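Ribosomal RNA small subunit methyltransferase E (Neisseria gonorrhoeae, PDB 5VM8) probably methylates N3 of a uracil in 16S ribosomal RNA of the small ribosomal subunit, using S-adenosyl methionine as the methyl donor. Local coordinates at residues Asn79-Leu87 / Ile238-Asp247; Val115-Arg123 / Pro201-Glu209. One frame throughout, in Å; residues are numbered along the deposited sequence.

Contact 1 (Asn79-Leu87 / Ile238-Asp247); sequences NESPLNITL and IAAMQTLWGD
The C-terminal helix of the methyltransferase domain is seated here against the start of strand 85-90, between 111-116 and 195-199 in the parallel sheet, with Leu83 and Ile85 packed on Met241, Gln242 and Trp245 and a polar join between Ser81 and Gln242. Ser81 OG donates to Gln242 OE1 at 2.6 Å, meeting the amide oxygen at a C=O...donor angle of 123° and somewhat tilted from the carbonyl plane. The same hydroxyl oxygen accepts from Leu83 N at 3.2 Å, closing an ST turn, so it is gripped both by its own chain and by the helix. Gln242 bends at its second torsion (chi2 -65°), which carries its amide off the helix toward the incoming chain. The other end of this buried amide, NE2, donates to Leu107 O and to a water that in turn donates to Leu83 O at 3.0 Å; with both ends occupied, the rotation of the amide is fixed. Strand 85-87 and helix 238-244 run nearly antiparallel at 172°, as expected where a helix packs on a parallel α/β sheet of the SPOUT class. Beside the polar join, Leu83 CD2 lies 3.4 Å from Met241 O and 3.8 Å from Trp245 CB. Trp245 touches Leu83 through its CB, while its ring leads away to meet His190 edge-to-face. Deeper in, the end of Ile85 comes over the face of the Gln242 amide, the two side chains crossing at a slant, with CD1 3.6 Å from NE2, and also reaches Ile238 CG2 at 4.2 Å. Leu87 CD2 approaches Ile238 CD1 more loosely, and Phe197 of the adjoining strand 195-199 touches both Leu87 and Met241. Past the helix end, the Asp247 carboxylate lies alongside Ser81, its OD1 3.7 Å from Ser81 CB.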
loop_
_atom_site.group_PDB
_atom_site.type_symbol
_atom_site.label_atom_id
_atom_site.label_comp_id
_atom_site.label_asym_id
_atom_site.label_seq_id
_atom_site.Cartn_x
_atom_site.Cartn_y
_atom_site.Cartn_z
ATOM N N ASN A 79 -0.783 -8.244 -11.977
ATOM C CA ASN A 79 0.338 -7.311 -11.950
ATOM C C ASN A 79 1.118 -7.360 -10.643
ATOM O O ASN A 79 1.973 -6.498 -10.410
ATOM C CB ASN A 79 -0.145 -5.877 -12.187
ATOM C CG ASN A 79 -0.792 -5.696 -13.522
ATOM O OD1 ASN A 79 -0.444 -6.369 -14.496
ATOM N ND2 ASN A 79 -1.720 -4.755 -13.598
ATOM N N GLU A 80 0.784 -8.281 -9.749
ATOM C CA GLU A 80 1.410 -8.317 -8.438
ATOM C C GLU A 80 2.863 -8.782 -8.513
ATOM O O GLU A 80 3.220 -9.645 -9.316
ATOM C CB GLU A 80 0.605 -9.230 -7.525
ATOM C CG GLU A 80 -0.760 -8.664 -7.212
ATOM C CD GLU A 80 -0.682 -7.266 -6.651
ATOM O OE1 GLU A 80 -1.353 -6.380 -7.207
ATOM O OE2 GLU A 80 0.066 -7.047 -5.669
ATOM N N SER A 81 3.703 -8.180 -7.686
ATOM C CA SER A 81 5.025 -8.725 -7.445
ATOM C C SER A 81 4.900 -10.000 -6.616
ATOM O O SER A 81 4.067 -10.067 -5.708
ATOM C CB SER A 81 5.905 -7.717 -6.701
ATOM O OG SER A 81 7.166 -8.261 -6.315
ATOM N N PRO A 82 5.698 -11.031 -6.914
ATOM C CA PRO A 82 5.668 -12.245 -6.091
ATOM C C PRO A 82 6.362 -12.051 -4.767
ATOM O O PRO A 82 6.235 -12.911 -3.884
ATOM C CB PRO A 82 6.412 -13.272 -6.958
ATOM C CG PRO A 82 7.362 -12.456 -7.757
ATOM C CD PRO A 82 6.696 -11.120 -7.997
ATOM N N LEU A 83 7.107 -10.955 -4.629
ATOM C CA LEU A 83 7.773 -10.599 -3.388
ATOM C C LEU A 83 6.757 -10.000 -2.417
ATOM O O LEU A 83 5.972 -9.119 -2.782
ATOM C CB LEU A 83 8.896 -9.606 -3.673
ATOM C CG LEU A 83 9.845 -9.230 -2.543
ATOM C CD1 LEU A 83 10.540 -10.494 -2.018
ATOM C CD2 LEU A 83 10.867 -8.192 -3.031
ATOM N N ASN A 84 6.788 -10.472 -1.182
ATOM C CA ASN A 84 5.878 -10.036 -0.131
ATOM C C ASN A 84 6.582 -9.007 0.758
ATOM O O ASN A 84 7.509 -9.346 1.486
ATOM C CB ASN A 84 5.428 -11.256 0.667
ATOM C CG ASN A 84 4.209 -10.995 1.486
ATOM O OD1 ASN A 84 4.150 -10.030 2.232
ATOM N ND2 ASN A 84 3.228 -11.864 1.369
ATOM N N ILE A 85 6.164 -7.745 0.678
ATOM C CA ILE A 85 6.758 -6.651 1.451
ATOM C C ILE A 85 5.680 -5.996 2.307
ATOM O O ILE A 85 4.737 -5.406 1.774
ATOM C CB ILE A 85 7.400 -5.585 0.551
ATOM C CG1 ILE A 85 8.399 -6.208 -0.418
ATOM C CG2 ILE A 85 8.065 -4.504 1.417
ATOM C CD1 ILE A 85 8.725 -5.292 -1.596
ATOM N N THR A 86 5.856 -6.029 3.629
ATOM C CA THR A 86 5.057 -5.213 4.541
ATOM C C THR A 86 5.880 -3.981 4.893
ATOM O O THR A 86 6.974 -4.104 5.451
ATOM C CB THR A 86 4.679 -5.976 5.814
ATOM O OG1 THR A 86 3.881 -7.120 5.483
ATOM C CG2 THR A 86 3.944 -5.070 6.831
ATOM N N LEU A 87 5.332 -2.805 4.613
ATOM C CA LEU A 87 5.933 -1.537 5.016
ATOM C C LEU A 87 5.359 -1.168 6.378
ATOM O O LEU A 87 4.163 -0.898 6.500
ATOM C CB LEU A 87 5.637 -0.451 3.985
ATOM C CG LEU A 87 5.886 1.014 4.377
ATOM C CD1 LEU A 87 7.326 1.256 4.831
ATOM C CD2 LEU A 87 5.504 1.946 3.206
ATOM N N ILE A 238 12.101 0.036 -1.512
ATOM C CA ILE A 238 11.146 -0.918 -2.079
ATOM C C ILE A 238 11.462 -1.193 -3.550
ATOM O O ILE A 238 11.429 -2.349 -3.996
ATOM C CB ILE A 238 9.708 -0.399 -1.885
ATOM C CG1 ILE A 238 9.393 -0.311 -0.384
ATOM C CG2 ILE A 238 8.696 -1.267 -2.618
ATOM C CD1 ILE A 238 8.078 0.408 -0.006
ATOM N N ALA A 239 11.839 -0.152 -4.306
ATOM C CA ALA A 239 12.248 -0.353 -5.696
ATOM C C ALA A 239 13.512 -1.196 -5.762
ATOM O O ALA A 239 13.641 -2.082 -6.621
ATOM C CB ALA A 239 12.458 0.994 -6.411
ATOM N N ALA A 240 14.461 -0.925 -4.863
ATOM C CA ALA A 240 15.666 -1.743 -4.779
ATOM C C ALA A 240 15.321 -3.191 -4.437
ATOM O O ALA A 240 15.938 -4.127 -4.959
ATOM C CB ALA A 240 16.621 -1.158 -3.731
ATOM N N MET A 241 14.333 -3.392 -3.559
ATOM C CA MET A 241 13.917 -4.750 -3.212
ATOM C C MET A 241 13.281 -5.453 -4.406
ATOM O O MET A 241 13.508 -6.649 -4.619
ATOM C CB MET A 241 12.934 -4.720 -2.037
ATOM C CG MET A 241 13.531 -4.349 -0.703
ATOM S SD MET A 241 12.270 -4.178 0.610
ATOM C CE MET A 241 13.213 -3.173 1.740
ATOM N N GLN A 242 12.444 -4.738 -5.174
ATOM C CA GLN A 242 11.863 -5.340 -6.374
ATOM C C GLN A 242 12.930 -5.668 -7.422
ATOM O O GLN A 242 12.736 -6.581 -8.239
ATOM C CB GLN A 242 10.786 -4.422 -6.995
ATOM C CG GLN A 242 9.574 -4.067 -6.089
ATOM C CD GLN A 242 8.685 -5.267 -5.706
ATOM O OE1 GLN A 242 8.955 -6.425 -6.048
ATOM N NE2 GLN A 242 7.619 -4.975 -4.984
ATOM N N THR A 243 14.045 -4.931 -7.429
ATOM C CA THR A 243 15.127 -5.184 -8.380
ATOM C C THR A 243 15.948 -6.419 -7.982
ATOM O O THR A 243 16.338 -7.221 -8.851
ATOM C CB THR A 243 16.002 -3.929 -8.495
ATOM O OG1 THR A 243 15.200 -2.830 -8.924
ATOM C CG2 THR A 243 17.152 -4.130 -9.460
ATOM N N LEU A 244 16.182 -6.612 -6.673
ATOM C CA LEU A 244 16.940 -7.772 -6.188
ATOM C C LEU A 244 16.080 -9.029 -6.074
ATOM O O LEU A 244 16.553 -10.128 -6.348
ATOM C CB LEU A 244 17.556 -7.464 -4.820
ATOM C CG LEU A 244 18.659 -6.414 -4.813
ATOM C CD1 LEU A 244 18.977 -5.956 -3.407
ATOM C CD2 LEU A 244 19.884 -7.012 -5.481
ATOM N N TRP A 245 14.835 -8.898 -5.629
ATOM C CA TRP A 245 14.028 -10.059 -5.286
ATOM C C TRP A 245 12.622 -10.041 -5.879
ATOM O O TRP A 245 11.905 -11.038 -5.732
ATOM C CB TRP A 245 13.957 -10.216 -3.748
ATOM C CG TRP A 245 15.329 -10.068 -3.102
ATOM C CD1 TRP A 245 16.438 -10.808 -3.384
ATOM C CD2 TRP A 245 15.735 -9.118 -2.096
ATOM N NE1 TRP A 245 17.507 -10.373 -2.639
ATOM C CE2 TRP A 245 17.105 -9.340 -1.840
ATOM C CE3 TRP A 245 15.078 -8.109 -1.391
ATOM C CZ2 TRP A 245 17.827 -8.597 -0.907
ATOM C CZ3 TRP A 245 15.799 -7.367 -0.475
ATOM C CH2 TRP A 245 17.163 -7.625 -0.238
ATOM N N GLY A 246 12.192 -8.940 -6.506
ATOM C CA GLY A 246 10.838 -8.843 -7.034
ATOM C C GLY A 246 10.683 -8.855 -8.551
ATOM O O GLY A 246 11.484 -9.456 -9.267
ATOM N N ASP A 247 9.661 -8.186 -9.066
ATOM C CA ASP A 247 9.379 -8.280 -10.487
ATOM C C ASP A 247 10.059 -7.172 -11.288
ATOM O O ASP A 247 9.732 -6.997 -12.465
ATOM C CB ASP A 247 7.862 -8.298 -10.756
ATOM C CG ASP A 247 7.148 -7.030 -10.295
ATOM O OD1 ASP A 247 7.740 -6.229 -9.540
ATOM O OD2 ASP A 247 5.988 -6.822 -10.730
HETATM O O HOH W 1 5.948 -6.155 -3.479
#

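Contact 2 (Val115-Arg123 / Pro201-Glu209); sequences VISERCIVR and PEGGWTEQE
Arg119 reaches across to 203-206 with its chain extended from CG to NE, presenting the guanidinium by edge to one carbonyl and by face to another. Its NH1 donates to Gly203 O at 2.7 Å, the oxygen only 7° out of the guanidinium plane, while Trp205 O sits over one face toward the rim. Thr206 CG2 adds an apolar touch, 3.7 Å from Arg119 NE, and also meets Glu118 CG at 3.6 Å, the Glu118 and Thr206 side chains crossing at about a right angle. Glu209, extended beyond CG, holds Ser117-Glu118 with one carboxylate oxygen and its own helix start with the other. Glu118 N donates to Glu209 OE2 at 2.9 Å from the syn side, 34° out of the carboxylate plane; Thr206 N reaches the anti lone pair of OE1 at 2.8 Å. One water ties Ser117 OG and Arg119 N to Gly204 O and Glu209 OE1. Ser117 CB meets the Trp205 ring at its edge, at CZ3. On the other flank Ile121 CD1 lies 3.7 Å from Glu202 OE2, while Glu202 OE1 accepts from Ser93 N. Thr206 OG1 in turn accepts from Glu209 N, which completes a capping box at the start of helix 207-215, just after a Pro-Glu-Gly-Gly turn consistent with the cofactor-binding knot region of SPOUT methyltransferases.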
loop_
_atom_site.group_PDB
_atom_site.type_symbol
_atom_site.label_atom_id
_atom_site.label_comp_id
_atom_site.label_asym_id
_atom_site.label_seq_id
_atom_site.Cartn_x
_atom_site.Cartn_y
_atom_site.Cartn_z
ATOM N N VAL A 115 2.246 2.919 12.332
ATOM C CA VAL A 115 2.562 2.781 13.749
ATOM C C VAL A 115 2.854 4.145 14.342
ATOM O O VAL A 115 3.356 5.052 13.674
ATOM C CB VAL A 115 3.765 1.854 14.074
ATOM C CG1 VAL A 115 3.563 0.453 13.543
ATOM C CG2 VAL A 115 5.068 2.471 13.612
ATOM N N ILE A 116 2.548 4.264 15.627
ATOM C CA ILE A 116 2.912 5.436 16.402
ATOM C C ILE A 116 4.267 5.152 17.021
ATOM O O ILE A 116 4.443 4.139 17.704
ATOM C CB ILE A 116 1.878 5.745 17.489
ATOM C CG1 ILE A 116 0.460 5.725 16.900
ATOM C CG2 ILE A 116 2.227 7.084 18.119
ATOM C CD1 ILE A 116 -0.620 5.846 17.939
ATOM N N SER A 117 5.242 5.983 16.707
ATOM C CA SER A 117 6.546 5.921 17.334
ATOM C C SER A 117 6.704 7.162 18.196
ATOM O O SER A 117 5.814 8.010 18.279
ATOM C CB SER A 117 7.672 5.786 16.298
ATOM O OG SER A 117 7.909 6.998 15.616
ATOM N N GLU A 118 7.851 7.241 18.859
ATOM C CA GLU A 118 8.056 8.272 19.862
ATOM C C GLU A 118 7.883 9.659 19.266
ATOM O O GLU A 118 7.188 10.513 19.838
ATOM C CB GLU A 118 9.455 8.115 20.460
ATOM C CG GLU A 118 9.884 9.239 21.363
ATOM C CD GLU A 118 9.403 9.069 22.776
ATOM O OE1 GLU A 118 8.736 8.049 23.046
ATOM O OE2 GLU A 118 9.693 9.958 23.610
ATOM N N ARG A 119 8.498 9.897 18.106
ATOM C CA ARG A 119 8.545 11.228 17.520
ATOM C C ARG A 119 7.376 11.518 16.580
ATOM O O ARG A 119 7.487 12.388 15.721
ATOM C CB ARG A 119 9.890 11.445 16.833
ATOM C CG ARG A 119 11.001 11.545 17.869
ATOM C CD ARG A 119 12.364 11.582 17.226
ATOM N NE ARG A 119 13.399 11.452 18.240
ATOM C CZ ARG A 119 14.699 11.405 17.988
ATOM N NH1 ARG A 119 15.134 11.464 16.741
ATOM N NH2 ARG A 119 15.561 11.288 18.982
ATOM N N CYS A 120 6.250 10.843 16.773
ATOM C CA CYS A 120 5.033 11.170 16.055
ATOM C C CYS A 120 4.533 12.559 16.440
ATOM O O CYS A 120 4.364 12.864 17.622
ATOM C CB CYS A 120 3.967 10.122 16.354
ATOM S SG CYS A 120 2.444 10.405 15.481
ATOM N N ILE A 121 4.277 13.393 15.429
ATOM C CA ILE A 121 3.740 14.738 15.575
ATOM C C ILE A 121 2.361 14.863 14.925
ATOM O O ILE A 121 1.885 15.969 14.685
ATOM C CB ILE A 121 4.710 15.793 15.009
ATOM C CG1 ILE A 121 5.019 15.478 13.537
ATOM C CG2 ILE A 121 5.956 15.877 15.873
ATOM C CD1 ILE A 121 6.158 16.283 12.916
ATOM N N VAL A 122 1.702 13.743 14.656
ATOM C CA VAL A 122 0.381 13.754 14.053
ATOM C C VAL A 122 -0.649 13.544 15.155
ATOM O O VAL A 122 -0.555 12.601 15.956
ATOM C CB VAL A 122 0.239 12.687 12.947
ATOM C CG1 VAL A 122 -1.220 12.595 12.493
ATOM C CG2 VAL A 122 1.150 13.004 11.738
ATOM N N ARG A 123 -1.625 14.431 15.197
ATOM C CA ARG A 123 -2.681 14.343 16.184
ATOM C C ARG A 123 -3.591 13.165 15.850
ATOM O O ARG A 123 -4.087 13.055 14.729
ATOM C CB ARG A 123 -3.445 15.667 16.197
ATOM C CG ARG A 123 -4.631 15.677 17.106
ATOM C CD ARG A 123 -4.891 17.034 17.660
ATOM N NE ARG A 123 -5.997 16.970 18.588
ATOM C CZ ARG A 123 -7.034 17.793 18.567
ATOM N NH1 ARG A 123 -7.097 18.758 17.665
ATOM N NH2 ARG A 123 -8.002 17.657 19.457
ATOM N N PRO A 201 9.560 8.305 11.242
ATOM C CA PRO A 201 8.903 9.558 10.859
ATOM C C PRO A 201 9.931 10.615 10.523
ATOM O O PRO A 201 11.123 10.297 10.459
ATOM C CB PRO A 201 8.085 9.933 12.115
ATOM C CG PRO A 201 8.921 9.357 13.279
ATOM C CD PRO A 201 9.618 8.112 12.714
ATOM N N GLU A 202 9.468 11.854 10.305
ATOM C CA GLU A 202 10.358 12.987 10.083
ATOM C C GLU A 202 11.477 13.018 11.118
ATOM O O GLU A 202 12.664 13.028 10.771
ATOM C CB GLU A 202 9.575 14.315 10.163
ATOM C CG GLU A 202 8.300 14.421 9.355
ATOM C CD GLU A 202 7.038 13.920 10.059
ATOM O OE1 GLU A 202 5.941 14.214 9.537
ATOM O OE2 GLU A 202 7.119 13.244 11.111
ATOM N N GLY A 203 11.106 13.000 12.405
ATOM C CA GLY A 203 12.059 13.116 13.498
ATOM C C GLY A 203 12.983 11.927 13.669
ATOM O O GLY A 203 13.964 12.029 14.417
ATOM N N GLY A 204 12.672 10.788 13.039
ATOM C CA GLY A 204 13.556 9.643 13.089
ATOM C C GLY A 204 13.304 8.719 14.265
ATOM O O GLY A 204 12.340 8.845 15.028
ATOM N N TRP A 205 14.191 7.736 14.383
ATOM C CA TRP A 205 14.151 6.783 15.488
ATOM C C TRP A 205 14.847 7.317 16.740
ATOM O O TRP A 205 15.868 8.002 16.652
ATOM C CB TRP A 205 14.830 5.473 15.088
ATOM C CG TRP A 205 14.248 4.786 13.892
ATOM C CD1 TRP A 205 14.904 4.419 12.746
ATOM C CD2 TRP A 205 12.893 4.360 13.737
ATOM N NE1 TRP A 205 14.035 3.781 11.899
ATOM C CE2 TRP A 205 12.793 3.736 12.482
ATOM C CE3 TRP A 205 11.748 4.445 14.546
ATOM C CZ2 TRP A 205 11.601 3.178 12.017
ATOM C CZ3 TRP A 205 10.558 3.915 14.075
ATOM C CH2 TRP A 205 10.489 3.305 12.812
ATOM N N THR A 206 14.318 6.957 17.918
ATOM C CA THR A 206 15.109 7.172 19.134
ATOM C C THR A 206 16.117 6.037 19.325
ATOM O O THR A 206 15.965 4.932 18.793
ATOM C CB THR A 206 14.251 7.292 20.423
ATOM O OG1 THR A 206 13.633 6.033 20.739
ATOM C CG2 THR A 206 13.222 8.412 20.371
ATOM N N GLU A 207 17.140 6.330 20.131
ATOM C CA GLU A 207 18.191 5.360 20.429
ATOM C C GLU A 207 17.611 4.072 21.000
ATOM O O GLU A 207 18.010 2.971 20.602
ATOM C CB GLU A 207 19.182 6.000 21.410
ATOM C CG GLU A 207 20.468 5.239 21.699
ATOM C CD GLU A 207 21.190 5.779 22.942
ATOM O OE1 GLU A 207 20.615 6.640 23.642
ATOM O OE2 GLU A 207 22.327 5.341 23.228
ATOM N N GLN A 208 16.644 4.197 21.919
ATOM C CA GLN A 208 15.981 3.032 22.500
ATOM C C GLN A 208 15.143 2.303 21.456
ATOM O O GLN A 208 15.060 1.071 21.469
ATOM C CB GLN A 208 15.120 3.446 23.707
ATOM N N GLU A 209 14.503 3.047 20.550
ATOM C CA GLU A 209 13.707 2.398 19.516
ATOM C C GLU A 209 14.577 1.526 18.622
ATOM O O GLU A 209 14.147 0.453 18.191
ATOM C CB GLU A 209 12.941 3.442 18.690
ATOM C CG GLU A 209 11.715 4.033 19.394
ATOM C CD GLU A 209 11.020 5.107 18.583
ATOM O OE1 GLU A 209 11.708 5.936 17.943
ATOM O OE2 GLU A 209 9.774 5.104 18.544
HETATM O O HOH W 2 10.491 7.862 16.577
HETATM O O HOH W 3 8.053 13.136 13.409
HETATM O O HOH W 4 4.851 12.361 12.753
#

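In the fold
Contact 2 is nested within the chain loop closed by contact 1: the order is 79-87, 115-123, 201-209, 238-247. Their centres are 26 Å apart and their nearest atoms about 7 Å, without touching. Both reach the same parallel sheet, in which strands 85-90 and 111-116 are neighbours and 195-199 lies on the other side of 85-90. Contact 1 sits where strand 85-90 begins, contact 2 beyond the C-terminal ends of strands 111-116 and 195-199, so the two lie at opposite ends of the strands in this part of the sheet. The chain between 201-209 and 238-247 belongs to the C-terminal part of the domain; the protein has a trefoil knot, which as in other SPOUT enzymes probably lies here.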